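Local coordinates for sugar phosphate isomerase/epimerase (Parabacteroides distasonis, PDB 3L23), which binds a magnesium ion in a TIM barrel of the xylose isomerase-like family and probably acts as a sugar phosphate isomerase or epimerase, at residues 17-22 and 44-49; 75-80 and 124-129; 214-219 and 273-278; 246-251 and 277-282. All coordinates share one frame; numbering follows the deposited sequence. Where two conformers were deposited one is given.

Contact 1: residues 17-22 and 44-49. With EDO (1,2-ethanediol), chain F.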
loop_
_atom_site.group_PDB
_atom_site.type_symbol
_atom_site.label_atom_id
_atom_site.label_comp_id
_atom_site.label_asym_id
_atom_site.label_seq_id
_atom_site.Cartn_x
_atom_site.Cartn_y
_atom_site.Cartn_z
ATOM N N LEU A 17 1.314 -11.037 0.979
ATOM C CA LEU A 17 0.118 -10.689 1.765
ATOM C C LEU A 17 0.280 -9.362 2.496
ATOM O O LEU A 17 1.271 -9.158 3.224
ATOM C CB LEU A 17 -0.184 -11.750 2.834
ATOM C CG LEU A 17 -1.457 -11.684 3.673
ATOM C CD1 LEU A 17 -2.761 -11.665 2.827
ATOM C CD2 LEU A 17 -1.521 -12.818 4.734
ATOM N N GLN A 18 -0.712 -8.484 2.355
ATOM C CA GLN A 18 -0.793 -7.295 3.183
ATOM C C GLN A 18 -1.486 -7.765 4.461
ATOM O O GLN A 18 -2.669 -8.164 4.472
ATOM C CB GLN A 18 -1.531 -6.172 2.452
ATOM C CG GLN A 18 -2.081 -5.037 3.280
ATOM C CD GLN A 18 -1.121 -4.451 4.288
ATOM O OE1 GLN A 18 -1.281 -4.681 5.475
ATOM N NE2 GLN A 18 -0.131 -3.665 3.824
ATOM N N ILE A 19 -0.740 -7.751 5.556
ATOM C CA ILE A 19 -1.240 -8.375 6.778
ATOM C C ILE A 19 -2.483 -7.727 7.409
ATOM O O ILE A 19 -3.154 -8.359 8.250
ATOM C CB ILE A 19 -0.131 -8.508 7.862
ATOM C CG1 ILE A 19 0.321 -7.151 8.403
ATOM C CG2 ILE A 19 1.069 -9.302 7.296
ATOM C CD1 ILE A 19 1.430 -7.251 9.537
ATOM N N TYR A 20 -2.794 -6.490 7.044
ATOM C CA TYR A 20 -4.027 -5.870 7.535
ATOM C C TYR A 20 -5.257 -6.705 7.140
ATOM O O TYR A 20 -6.269 -6.656 7.788
ATOM C CB TYR A 20 -4.163 -4.470 6.937
ATOM C CG TYR A 20 -5.205 -3.573 7.550
ATOM C CD1 TYR A 20 -5.046 -3.064 8.821
ATOM C CD2 TYR A 20 -6.280 -3.139 6.809
ATOM C CE1 TYR A 20 -5.987 -2.195 9.365
ATOM C CE2 TYR A 20 -7.221 -2.285 7.334
ATOM C CZ TYR A 20 -7.075 -1.810 8.596
ATOM O OH TYR A 20 -8.010 -0.923 9.123
ATOM N N SER A 21 -5.111 -7.501 6.099
ATOM C CA SER A 21 -6.150 -8.429 5.658
ATOM C C SER A 21 -6.629 -9.348 6.765
ATOM O O SER A 21 -7.779 -9.751 6.768
ATOM C CB SER A 21 -5.619 -9.311 4.521
ATOM O OG SER A 21 -5.181 -8.494 3.428
ATOM N N LEU A 22 -5.745 -9.689 7.688
ATOM C CA LEU A 22 -6.075 -10.575 8.800
ATOM C C LEU A 22 -6.611 -9.867 10.039
ATOM O O LEU A 22 -7.081 -10.508 10.964
ATOM C CB LEU A 22 -4.821 -11.365 9.169
ATOM C CG LEU A 22 -4.253 -12.246 8.055
ATOM C CD1 LEU A 22 -2.862 -12.731 8.470
ATOM C CD2 LEU A 22 -5.171 -13.398 7.781
ATOM N N SER A 44 4.491 -16.151 1.028
ATOM C CA SER A 44 5.916 -16.096 1.351
ATOM C C SER A 44 6.483 -14.718 1.703
ATOM O O SER A 44 7.556 -14.627 2.310
ATOM C CB SER A 44 6.679 -16.650 0.146
ATOM O OG SER A 44 6.366 -15.831 -0.976
ATOM N N LYS A 45 5.764 -13.677 1.300
ATOM C CA LYS A 45 6.171 -12.299 1.407
ATOM C C LYS A 45 5.107 -11.467 2.127
ATOM O O LYS A 45 3.902 -11.606 1.872
ATOM C CB LYS A 45 6.417 -11.730 -0.013
ATOM C CG LYS A 45 7.610 -12.372 -0.700
ATOM C CD LYS A 45 7.574 -12.273 -2.222
ATOM C CE LYS A 45 7.783 -10.853 -2.732
ATOM N NZ LYS A 45 7.977 -10.818 -4.256
ATOM N N LEU A 46 5.541 -10.593 3.021
ATOM C CA LEU A 46 4.625 -9.764 3.816
ATOM C C LEU A 46 4.792 -8.286 3.528
ATOM O O LEU A 46 5.904 -7.840 3.323
ATOM C CB LEU A 46 4.883 -9.961 5.285
ATOM C CG LEU A 46 4.699 -11.387 5.813
ATOM C CD1 LEU A 46 5.026 -11.389 7.323
ATOM C CD2 LEU A 46 3.306 -11.982 5.515
ATOM N N GLU A 47 3.673 -7.572 3.480
ATOM C CA GLU A 47 3.664 -6.133 3.595
ATOM C C GLU A 47 2.988 -5.844 4.924
ATOM O O GLU A 47 1.855 -6.323 5.188
ATOM C CB GLU A 47 2.899 -5.502 2.472
ATOM C CG GLU A 47 2.906 -3.955 2.526
ATOM C CD GLU A 47 2.207 -3.419 1.307
ATOM O OE1 GLU A 47 0.966 -3.609 1.222
ATOM O OE2 GLU A 47 2.900 -2.850 0.425
ATOM N N LEU A 48 3.693 -5.088 5.772
ATOM C CA LEU A 48 3.225 -4.769 7.116
ATOM C C LEU A 48 2.135 -3.690 7.115
ATOM O O LEU A 48 1.978 -2.937 6.148
ATOM C CB LEU A 48 4.395 -4.277 7.968
ATOM C CG LEU A 48 5.653 -5.124 8.032
ATOM C CD1 LEU A 48 6.725 -4.410 8.884
ATOM C CD2 LEU A 48 5.325 -6.535 8.575
ATOM N N ALA A 49 1.376 -3.671 8.204
ATOM C CA ALA A 49 0.515 -2.570 8.566
ATOM C C ALA A 49 0.675 -2.467 10.042
ATOM O O ALA A 49 1.129 -3.426 10.695
ATOM C CB ALA A 49 -0.926 -2.850 8.229
HETATM C C1 EDO F . 4.538 -11.586 -4.716
HETATM O O1 EDO F . 5.162 -10.352 -4.306
HETATM C C2 EDO F . 5.063 -12.021 -6.073
HETATM O O2 EDO F . 6.444 -12.298 -5.923
#
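Leu-17 and Gln-18 pair with Leu-46 and Glu-47 as neighbouring parallel strands of the TIM barrel, joined by a beta-alpha-beta crossover through helix 31-40. The backbone ladder runs Leu-17 N to Lys-45 O, Glu-47 N to Leu-17 O and Ile-19 N to Glu-47 O. Gln-18 bends at chi2 (48°), and its NE2 donates to Glu-47 OE1 at 2.8 Å, on the anti side of the carboxylate, 27° out of its plane. The same NE2 also bonds Leu-48 O at 3.2 Å from above the carbonyl plane, while OE1 accepts from Tyr-20 N on a lone pair. An alanine in place of Gln-18 would probably leave Glu-47 OE1 and Leu-48 O without this donor and Tyr-20 N without its acceptor. Glu-47 also bonds His-242, a magnesium ligand. Ile-19 CG2 meets Leu-46 CD2 at 3.9 Å, the two side chains crossing at about a right angle. Strand 74-79 flanks Glu-47 and Leu-48; from helix 61-70, Phe-64 packs on Ile-19 and Leu-48, Ala-68 on Leu-46.

Contact 2: residues 75-80 and 124-129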
loop_
_atom_site.group_PDB
_atom_site.type_symbol
_atom_site.label_atom_id
_atom_site.label_comp_id
_atom_site.label_asym_id
_atom_site.label_seq_id
_atom_site.Cartn_x
_atom_site.Cartn_y
_atom_site.Cartn_z
ATOM N N ILE A 75 9.686 -10.095 5.202
ATOM C CA ILE A 75 9.097 -8.764 5.196
ATOM C C ILE A 75 9.715 -7.958 4.059
ATOM O O ILE A 75 10.929 -7.717 4.043
ATOM C CB ILE A 75 9.299 -8.039 6.554
ATOM C CG1 ILE A 75 8.653 -8.839 7.707
ATOM C CG2 ILE A 75 8.774 -6.609 6.493
ATOM C CD1 ILE A 75 9.053 -8.277 9.078
ATOM N N ILE A 76 8.869 -7.577 3.100
ATOM C CA ILE A 76 9.263 -6.876 1.877
ATOM C C ILE A 76 8.833 -5.419 1.871
ATOM O O ILE A 76 9.507 -4.564 1.299
ATOM C CB ILE A 76 8.587 -7.556 0.648
ATOM C CG1 ILE A 76 8.992 -9.028 0.559
ATOM C CG2 ILE A 76 8.873 -6.819 -0.701
ATOM C CD1 ILE A 76 10.489 -9.275 0.515
ATOM N N SER A 77 7.698 -5.125 2.498
ATOM C CA SER A 77 7.114 -3.815 2.409
ATOM C C SER A 77 6.369 -3.467 3.683
ATOM O O SER A 77 6.101 -4.321 4.531
ATOM C CB SER A 77 6.171 -3.779 1.196
ATOM O OG SER A 77 5.597 -2.517 0.985
ATOM N N SER A 78 6.077 -2.191 3.831
ATOM C CA SER A 78 5.340 -1.693 4.994
ATOM C C SER A 78 4.529 -0.446 4.656
ATOM O O SER A 78 5.038 0.451 3.997
ATOM C CB SER A 78 6.309 -1.388 6.147
ATOM O OG SER A 78 5.671 -0.925 7.331
ATOM N N HIS A 79 3.291 -0.411 5.172
ATOM C CA HIS A 79 2.364 0.702 5.077
ATOM C C HIS A 79 2.425 1.539 6.314
ATOM O O HIS A 79 2.172 1.068 7.400
ATOM C CB HIS A 79 0.920 0.235 4.921
ATOM C CG HIS A 79 0.537 -0.032 3.519
ATOM N ND1 HIS A 79 -0.777 -0.074 3.104
ATOM C CD2 HIS A 79 1.290 -0.248 2.422
ATOM C CE1 HIS A 79 -0.809 -0.312 1.807
ATOM N NE2 HIS A 79 0.428 -0.428 1.368
ATOM N N VAL A 80 2.736 2.816 6.146
ATOM C CA VAL A 80 2.835 3.704 7.264
ATOM C C VAL A 80 2.234 5.061 6.894
ATOM O O VAL A 80 2.270 5.464 5.737
ATOM C CB VAL A 80 4.305 3.910 7.698
ATOM C CG1 VAL A 80 4.927 2.565 8.151
ATOM C CG2 VAL A 80 5.121 4.564 6.559
ATOM N N TYR A 124 10.485 -1.823 0.512
ATOM C CA TYR A 124 9.566 -0.727 0.243
ATOM C C TYR A 124 8.974 -0.136 1.520
ATOM O O TYR A 124 8.603 -0.876 2.422
ATOM C CB TYR A 124 8.412 -1.218 -0.614
ATOM C CG TYR A 124 8.789 -1.935 -1.900
ATOM C CD1 TYR A 124 9.125 -1.230 -3.019
ATOM C CD2 TYR A 124 8.736 -3.318 -1.983
ATOM C CE1 TYR A 124 9.421 -1.856 -4.204
ATOM C CE2 TYR A 124 9.046 -3.977 -3.163
ATOM C CZ TYR A 124 9.376 -3.239 -4.273
ATOM O OH TYR A 124 9.695 -3.886 -5.443
ATOM N N LEU A 125 8.859 1.192 1.534
ATOM C CA LEU A 125 8.175 1.960 2.585
ATOM C C LEU A 125 7.141 2.817 1.855
ATOM O O LEU A 125 7.492 3.625 0.981
ATOM C CB LEU A 125 9.177 2.816 3.361
ATOM C CG LEU A 125 8.637 3.481 4.623
ATOM C CD1 LEU A 125 8.052 2.485 5.607
ATOM C CD2 LEU A 125 9.730 4.363 5.288
ATOM N N ILE A 126 5.866 2.626 2.207
ATOM C CA ILE A 126 4.737 3.121 1.402
ATOM C C ILE A 126 3.690 3.826 2.272
ATOM O O ILE A 126 3.321 3.335 3.329
ATOM C CB ILE A 126 4.073 1.962 0.628
ATOM C CG1 ILE A 126 5.047 1.356 -0.395
ATOM C CG2 ILE A 126 2.772 2.405 -0.056
ATOM C CD1 ILE A 126 4.655 0.055 -1.110
ATOM N N GLN A 127 3.262 5.010 1.829
ATOM C CA GLN A 127 2.150 5.765 2.428
ATOM C C GLN A 127 0.866 5.365 1.704
ATOM O O GLN A 127 0.790 5.510 0.481
ATOM C CB GLN A 127 2.355 7.260 2.294
ATOM C CG GLN A 127 1.178 8.027 2.841
ATOM C CD GLN A 127 1.453 9.485 2.901
ATOM O OE1 GLN A 127 2.612 9.897 3.091
ATOM N NE2 GLN A 127 0.398 10.301 2.757
ATOM N N PRO A 128 -0.113 4.801 2.433
ATOM C CA PRO A 128 -1.378 4.346 1.789
ATOM C C PRO A 128 -2.589 5.247 1.877
ATOM O O PRO A 128 -3.592 4.943 1.231
ATOM C CB PRO A 128 -1.660 3.059 2.544
ATOM C CG PRO A 128 -1.268 3.422 3.955
ATOM C CD PRO A 128 -0.046 4.333 3.832
HETATM N N MSE A 129 -2.553 6.340 2.644
HETATM C CA MSE A 129 -3.698 7.226 2.791
HETATM C C MSE A 129 -3.441 8.602 2.171
HETATM O O MSE A 129 -2.401 9.175 2.364
HETATM C CB MSE A 129 -4.083 7.415 4.273
HETATM C CG MSE A 129 -5.402 8.183 4.503
HETATM SE SE MSE A 129 -6.980 7.180 3.663
HETATM C CE MSE A 129 -6.410 5.580 4.238
#
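His-79 and Ile-126 pair across adjacent parallel strands of the TIM barrel, 74-79 and 124-127, whose backbone polar groups satisfy one another in alternation. Tyr-124 N donates to Ile-76 O, Ile-126 N to Ser-78 O (2.9 Å) and Val-80 N to Ile-126 O (2.9 Å), whereas Ser-78 N reaches Tyr-124 O only weakly. Polar side chains find partners beyond the pair: Ser-77 OG bonds Glu-47, Ser-78 OG His-117 and Tyr-124 OH Asp-271. Gln-127 NE2 donates to Met-129 O at 3.0 Å, nearly straight and in the plane of its own amide, and also bonds Tyr-98 OH. His-79 NE2 bonds Glu-214, and its ring lies against that of the magnesium ligand His-242. Replacing His-79 by alanine would probably leave Glu-214 OE1 without this donor and open a gap between Pro-128 and His-242. Val-80 CG2 meets Leu-125 CD1 at 3.7 Å. The His-79 ring and Pro-128 slide past each other in opposite directions, with Pro-128 CB over one ring face, 3.3 Å from His-79 ND1.

Contact 3: residues 214-219 and 273-278. With MG (magnesium ion), chain B.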
loop_
_atom_site.group_PDB
_atom_site.type_symbol
_atom_site.label_atom_id
_atom_site.label_comp_id
_atom_site.label_asym_id
_atom_site.label_seq_id
_atom_site.Cartn_x
_atom_site.Cartn_y
_atom_site.Cartn_z
ATOM N N GLU A 214 2.338 2.141 -5.703
ATOM C CA GLU A 214 1.825 0.792 -5.484
ATOM C C GLU A 214 0.368 0.915 -5.857
ATOM O O GLU A 214 -0.414 1.410 -5.048
ATOM C CB GLU A 214 1.972 0.356 -4.022
ATOM C CG GLU A 214 1.381 -1.008 -3.687
ATOM C CD GLU A 214 1.540 -1.363 -2.262
ATOM O OE1 GLU A 214 1.036 -0.622 -1.405
ATOM O OE2 GLU A 214 2.185 -2.383 -1.963
HETATM N N MSE A 215 -0.010 0.426 -7.042
HETATM C CA MSE A 215 -1.383 0.617 -7.513
HETATM C C MSE A 215 -2.275 -0.473 -6.915
HETATM O O MSE A 215 -2.000 -1.673 -7.058
HETATM C CB MSE A 215 -1.473 0.576 -9.035
HETATM C CG MSE A 215 -2.912 0.511 -9.548
HETATM SE SE MSE A 215 -3.083 1.072 -11.366
HETATM C CE MSE A 215 -3.220 2.931 -11.064
ATOM N N ASP A 216 -3.333 -0.059 -6.236
ATOM C CA ASP A 216 -4.335 -1.007 -5.737
ATOM C C ASP A 216 -5.347 -1.170 -6.847
ATOM O O ASP A 216 -6.112 -0.244 -7.160
ATOM C CB ASP A 216 -4.955 -0.521 -4.448
ATOM C CG ASP A 216 -5.912 -1.516 -3.832
ATOM O OD1 ASP A 216 -6.830 -1.941 -4.538
ATOM O OD2 ASP A 216 -5.780 -1.789 -2.621
ATOM N N VAL A 217 -5.362 -2.366 -7.424
ATOM C CA VAL A 217 -6.177 -2.550 -8.631
ATOM C C VAL A 217 -7.672 -2.415 -8.347
ATOM O O VAL A 217 -8.417 -1.968 -9.227
ATOM C CB VAL A 217 -5.838 -3.879 -9.380
ATOM C CG1 VAL A 217 -4.394 -3.859 -9.818
ATOM C CG2 VAL A 217 -6.134 -5.136 -8.535
ATOM N N TYR A 218 -8.140 -2.888 -7.177
ATOM C CA TYR A 218 -9.550 -2.816 -6.833
ATOM C C TYR A 218 -9.982 -1.352 -6.647
ATOM O O TYR A 218 -11.028 -0.908 -7.178
ATOM C CB TYR A 218 -9.841 -3.569 -5.537
ATOM C CG TYR A 218 -11.229 -3.365 -4.967
ATOM C CD1 TYR A 218 -12.357 -4.027 -5.473
ATOM C CD2 TYR A 218 -11.465 -2.475 -3.888
ATOM C CE1 TYR A 218 -13.599 -3.862 -4.906
ATOM C CE2 TYR A 218 -12.666 -2.317 -3.355
ATOM C CZ TYR A 218 -13.770 -2.994 -3.854
ATOM O OH TYR A 218 -15.012 -2.848 -3.334
ATOM N N TRP A 219 -9.213 -0.611 -5.848
ATOM C CA TRP A 219 -9.625 0.750 -5.586
ATOM C C TRP A 219 -9.524 1.618 -6.827
ATOM O O TRP A 219 -10.226 2.613 -6.945
ATOM C CB TRP A 219 -8.870 1.358 -4.394
ATOM C CG TRP A 219 -9.386 0.789 -3.109
ATOM C CD1 TRP A 219 -8.775 -0.121 -2.321
ATOM C CD2 TRP A 219 -10.655 1.068 -2.497
ATOM N NE1 TRP A 219 -9.572 -0.446 -1.274
ATOM C CE2 TRP A 219 -10.727 0.294 -1.333
ATOM C CE3 TRP A 219 -11.719 1.904 -2.819
ATOM C CZ2 TRP A 219 -11.829 0.307 -0.492
ATOM C CZ3 TRP A 219 -12.816 1.958 -1.973
ATOM C CH2 TRP A 219 -12.880 1.131 -0.825
ATOM N N PHE A 273 1.000 -7.769 -3.477
ATOM C CA PHE A 273 0.403 -8.198 -2.204
ATOM C C PHE A 273 -1.104 -8.388 -2.306
ATOM O O PHE A 273 -1.839 -7.535 -2.827
ATOM C CB PHE A 273 0.720 -7.202 -1.108
ATOM C CG PHE A 273 2.183 -6.997 -0.937
ATOM C CD1 PHE A 273 2.934 -7.942 -0.276
ATOM C CD2 PHE A 273 2.836 -5.968 -1.593
ATOM C CE1 PHE A 273 4.315 -7.807 -0.179
ATOM C CE2 PHE A 273 4.194 -5.798 -1.486
ATOM C CZ PHE A 273 4.958 -6.746 -0.794
ATOM N N VAL A 274 -1.544 -9.536 -1.807
ATOM C CA VAL A 274 -2.966 -9.811 -1.611
ATOM C C VAL A 274 -3.545 -8.946 -0.522
ATOM O O VAL A 274 -2.956 -8.784 0.554
ATOM C CB VAL A 274 -3.203 -11.334 -1.235
ATOM C CG1 VAL A 274 -4.613 -11.556 -0.665
ATOM C CG2 VAL A 274 -2.881 -12.208 -2.442
ATOM N N GLU A 275 -4.734 -8.407 -0.780
ATOM C CA GLU A 275 -5.466 -7.677 0.223
ATOM C C GLU A 275 -6.911 -8.125 0.282
ATOM O O GLU A 275 -7.524 -8.418 -0.761
ATOM C CB GLU A 275 -5.395 -6.186 -0.066
ATOM C CG GLU A 275 -6.134 -5.406 0.990
ATOM C CD GLU A 275 -5.908 -3.926 0.895
ATOM O OE1 GLU A 275 -5.614 -3.419 -0.182
ATOM O OE2 GLU A 275 -6.054 -3.251 1.927
ATOM N N LEU A 276 -7.452 -8.208 1.502
ATOM C CA LEU A 276 -8.839 -8.609 1.726
ATOM C C LEU A 276 -9.439 -7.710 2.798
ATOM O O LEU A 276 -8.900 -7.637 3.895
ATOM C CB LEU A 276 -8.886 -10.084 2.164
ATOM C CG LEU A 276 -10.241 -10.690 2.414
ATOM C CD1 LEU A 276 -10.973 -10.800 1.079
ATOM C CD2 LEU A 276 -10.136 -12.019 3.183
ATOM N N GLU A 277 -10.521 -7.007 2.502
ATOM C CA GLU A 277 -11.150 -6.197 3.543
ATOM C C GLU A 277 -12.100 -7.078 4.357
ATOM O O GLU A 277 -12.143 -8.295 4.154
ATOM C CB GLU A 277 -11.730 -4.855 2.995
ATOM C CG GLU A 277 -12.901 -4.833 2.087
ATOM C CD GLU A 277 -13.069 -3.396 1.543
ATOM O OE1 GLU A 277 -13.349 -2.475 2.346
ATOM O OE2 GLU A 277 -12.842 -3.185 0.338
ATOM N N GLN A 278 -12.784 -6.502 5.341
ATOM C CA GLN A 278 -13.653 -7.248 6.213
ATOM C C GLN A 278 -14.624 -8.125 5.439
ATOM O O GLN A 278 -15.316 -7.661 4.540
ATOM C CB GLN A 278 -14.435 -6.270 7.078
ATOM C CG GLN A 278 -15.518 -6.887 7.885
ATOM C CD GLN A 278 -15.021 -7.895 8.872
ATOM O OE1 GLN A 278 -14.079 -7.622 9.621
ATOM N NE2 GLN A 278 -15.685 -9.067 8.925
HETATM MG MG MG B . -4.839 -1.721 -0.873
HETATM O O HOH W 1 -15.017 -2.047 -0.757
HETATM O O HOH W 2 -4.200 -1.353 1.374
HETATM O O HOH W 3 -6.518 -0.645 -0.128
#
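Asp-216 and Glu-275 meet through the magnesium ion that both bind, and Asp-216 can be followed atom by atom. Its CB leaves the end of strand 211-216, 3.8 Å from the metal, and CG stands anti to the backbone N (chi1 -175°), 3.2 Å from the ion. There the carboxylate divides its work. OD2 coordinates magnesium at 2.0 Å, whereas OD1 accepts from Trp-219 N at 3.0 Å, the N-H coming from above the carboxylate plane; together with the metal bond, this N-cap bond at the start of helix 217-222 would limit the carboxylate's rotation. From the other segment Glu-275 OE1 binds the metal at 2.0 Å, lying 2.9 Å from Asp-216 OD2, a closeness the shared cation would offset. Glu-275 OE2 instead accepts from water 2, itself a metal ligand at 2.4 Å; water 3, His-165 and His-242 complete the site. Further out, in the conformers described, Glu-277 OE2 accepts from water 1, which also bonds Tyr-218 OH. That carboxylate has a salt bridge to Lys-244, and the tyrosine hydroxyl bonds Arg-246. Strand 238-243 runs between strands 211-216 and 272-274, while helix 285-298 packs on Val-274 and Leu-276.

Contact 4: residues 246-251 and 277-282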
loop_
_atom_site.group_PDB
_atom_site.type_symbol
_atom_site.label_atom_id
_atom_site.label_comp_id
_atom_site.label_asym_id
_atom_site.label_seq_id
_atom_site.Cartn_x
_atom_site.Cartn_y
_atom_site.Cartn_z
ATOM N N ARG A 246 -13.715 -7.339 -4.311
ATOM C CA ARG A 246 -14.690 -6.936 -3.295
ATOM C C ARG A 246 -14.483 -7.748 -2.019
ATOM O O ARG A 246 -14.485 -7.198 -0.889
ATOM C CB ARG A 246 -16.090 -7.121 -3.836
ATOM C CG ARG A 246 -17.239 -6.933 -2.863
ATOM C CD ARG A 246 -17.226 -5.641 -2.105
ATOM N NE ARG A 246 -17.227 -4.448 -2.952
ATOM C CZ ARG A 246 -18.296 -3.812 -3.428
ATOM N NH1 ARG A 246 -19.530 -4.245 -3.231
ATOM N NH2 ARG A 246 -18.101 -2.713 -4.139
ATOM N N ALA A 247 -14.300 -9.059 -2.212
ATOM C CA ALA A 247 -14.018 -9.997 -1.115
ATOM C C ALA A 247 -13.130 -11.110 -1.651
ATOM O O ALA A 247 -12.057 -10.821 -2.137
ATOM C CB ALA A 247 -15.310 -10.539 -0.504
ATOM N N VAL A 248 -13.538 -12.379 -1.583
ATOM C CA VAL A 248 -12.686 -13.420 -2.132
ATOM C C VAL A 248 -12.511 -13.240 -3.648
ATOM O O VAL A 248 -13.485 -12.989 -4.385
ATOM C CB VAL A 248 -13.233 -14.835 -1.802
ATOM C CG1 VAL A 248 -12.433 -15.881 -2.549
ATOM C CG2 VAL A 248 -13.207 -15.006 -0.270
ATOM N N PHE A 249 -11.260 -13.388 -4.101
ATOM C CA PHE A 249 -10.929 -13.221 -5.508
ATOM C C PHE A 249 -11.836 -14.040 -6.414
ATOM O O PHE A 249 -12.087 -15.244 -6.179
ATOM C CB PHE A 249 -9.500 -13.616 -5.819
ATOM C CG PHE A 249 -8.437 -12.817 -5.129
ATOM C CD1 PHE A 249 -8.685 -11.597 -4.493
ATOM C CD2 PHE A 249 -7.161 -13.289 -5.138
ATOM C CE1 PHE A 249 -7.667 -10.902 -3.896
ATOM C CE2 PHE A 249 -6.127 -12.598 -4.569
ATOM C CZ PHE A 249 -6.354 -11.396 -3.985
ATOM N N GLY A 250 -12.344 -13.381 -7.458
ATOM C CA GLY A 250 -13.157 -14.036 -8.458
ATOM C C GLY A 250 -14.617 -14.251 -8.167
ATOM O O GLY A 250 -15.315 -14.785 -8.985
ATOM N N GLN A 251 -15.098 -13.825 -7.015
ATOM C CA GLN A 251 -16.505 -14.061 -6.648
ATOM C C GLN A 251 -17.445 -12.893 -6.927
ATOM O O GLN A 251 -18.644 -13.019 -6.734
ATOM C CB GLN A 251 -16.567 -14.479 -5.175
ATOM C CG GLN A 251 -15.835 -15.836 -4.988
ATOM C CD GLN A 251 -16.073 -16.502 -3.657
ATOM O OE1 GLN A 251 -16.775 -15.981 -2.774
ATOM N NE2 GLN A 251 -15.468 -17.681 -3.492
ATOM N N GLU A 277 -10.521 -7.007 2.502
ATOM C CA GLU A 277 -11.150 -6.197 3.543
ATOM C C GLU A 277 -12.100 -7.078 4.357
ATOM O O GLU A 277 -12.143 -8.295 4.154
ATOM C CB GLU A 277 -11.730 -4.855 2.995
ATOM C CG GLU A 277 -12.901 -4.833 2.087
ATOM C CD GLU A 277 -13.069 -3.396 1.543
ATOM O OE1 GLU A 277 -13.349 -2.475 2.346
ATOM O OE2 GLU A 277 -12.842 -3.185 0.338
ATOM N N GLN A 278 -12.784 -6.502 5.341
ATOM C CA GLN A 278 -13.653 -7.248 6.213
ATOM C C GLN A 278 -14.624 -8.125 5.439
ATOM O O GLN A 278 -15.316 -7.661 4.540
ATOM C CB GLN A 278 -14.435 -6.270 7.078
ATOM C CG GLN A 278 -15.518 -6.887 7.885
ATOM C CD GLN A 278 -15.021 -7.895 8.872
ATOM O OE1 GLN A 278 -14.079 -7.622 9.621
ATOM N NE2 GLN A 278 -15.685 -9.067 8.925
HETATM N N MSE A 279 -14.642 -9.405 5.764
HETATM C CA MSE A 279 -15.563 -10.319 5.085
HETATM C C MSE A 279 -17.009 -9.879 5.316
HETATM O O MSE A 279 -17.404 -9.572 6.443
HETATM C CB MSE A 279 -15.310 -11.758 5.532
HETATM C CG MSE A 279 -13.998 -12.355 5.013
HETATM SE SE MSE A 279 -13.916 -12.632 3.126
HETATM C CE MSE A 279 -14.904 -14.310 3.071
ATOM N N PRO A 280 -17.806 -9.808 4.240
ATOM C CA PRO A 280 -19.192 -9.372 4.374
ATOM C C PRO A 280 -20.178 -10.450 4.787
ATOM O O PRO A 280 -21.343 -10.131 5.094
ATOM C CB PRO A 280 -19.537 -8.929 2.944
ATOM C CG PRO A 280 -18.811 -9.862 2.086
ATOM C CD PRO A 280 -17.469 -10.134 2.836
ATOM N N ASP A 281 -19.736 -11.705 4.818
ATOM C CA ASP A 281 -20.619 -12.858 4.998
ATOM C C ASP A 281 -20.454 -13.666 6.307
ATOM O O ASP A 281 -20.876 -14.822 6.393
ATOM C CB ASP A 281 -20.448 -13.788 3.782
ATOM C CG ASP A 281 -19.023 -14.272 3.594
ATOM O OD1 ASP A 281 -18.166 -13.946 4.438
ATOM O OD2 ASP A 281 -18.758 -14.967 2.580
ATOM N N GLY A 282 -19.828 -13.070 7.310
ATOM C CA GLY A 282 -19.696 -13.708 8.619
ATOM C C GLY A 282 -18.487 -14.628 8.788
ATOM O O GLY A 282 -18.269 -15.173 9.878
HETATM O O HOH W 4 -11.502 -7.248 -0.274
HETATM O O HOH W 5 -15.865 -7.382 1.537
#
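The CA atoms of Ala-247 and Met-279, 6.4 Å apart, are the closest such pair between two loops without regular structure, the first of which enters a type II turn from Val-248 to Gln-251. Their side chains make a small apolar patch. Met-279, a selenomethionine with selenium in place of sulphur, bends at chi2 (-67°) and chi3 (-81°). Its terminal CE meets Val-248 CG2 at 3.8 Å, the two side chains crossing at a slant. Ala-247 CB touches Pro-280 CD at 4.0 Å and has the selenium at 4.4 Å. Beside this patch, water joins the backbones. Water 5 donates to Arg-246 O at 2.8 Å and to Gln-278 O at 3.1 Å, while water 4 accepts from Glu-277 N and gives Arg-246 O a weak bond. Both loops follow barrel strands, 238-243 and 272-274, and Val-248 also touches Asp-291 of helix 285-298. The charged atoms of Arg-246 and Glu-277 do not touch, and the links are consistent with a junction held by apolar fit and bridging water.

How the contacts relate
From the N terminus, contact 1 closes the first beta-alpha-beta unit, and contact 2 then closes the longer excursion through helix 103-119. The two are in series yet meet in the sheet, where Leu-48 N bonds Ser-77 O. Contact 3 spans the metal between strands 211-216 and 272-274. Separately, a bond from Gln-18 N to Val-274 O sets strand 16-18 of contact 1 beside strand 272-274. Contact 4 opens within the span of contact 3 and ends on the same stretch, so the two overlap, sharing Glu-277 and Gln-278. Contacts 1, 2 and 3 thus gather around the barrel's metal end, while contact 4 joins loops farther out, about 23 Å from contact 2 between centres.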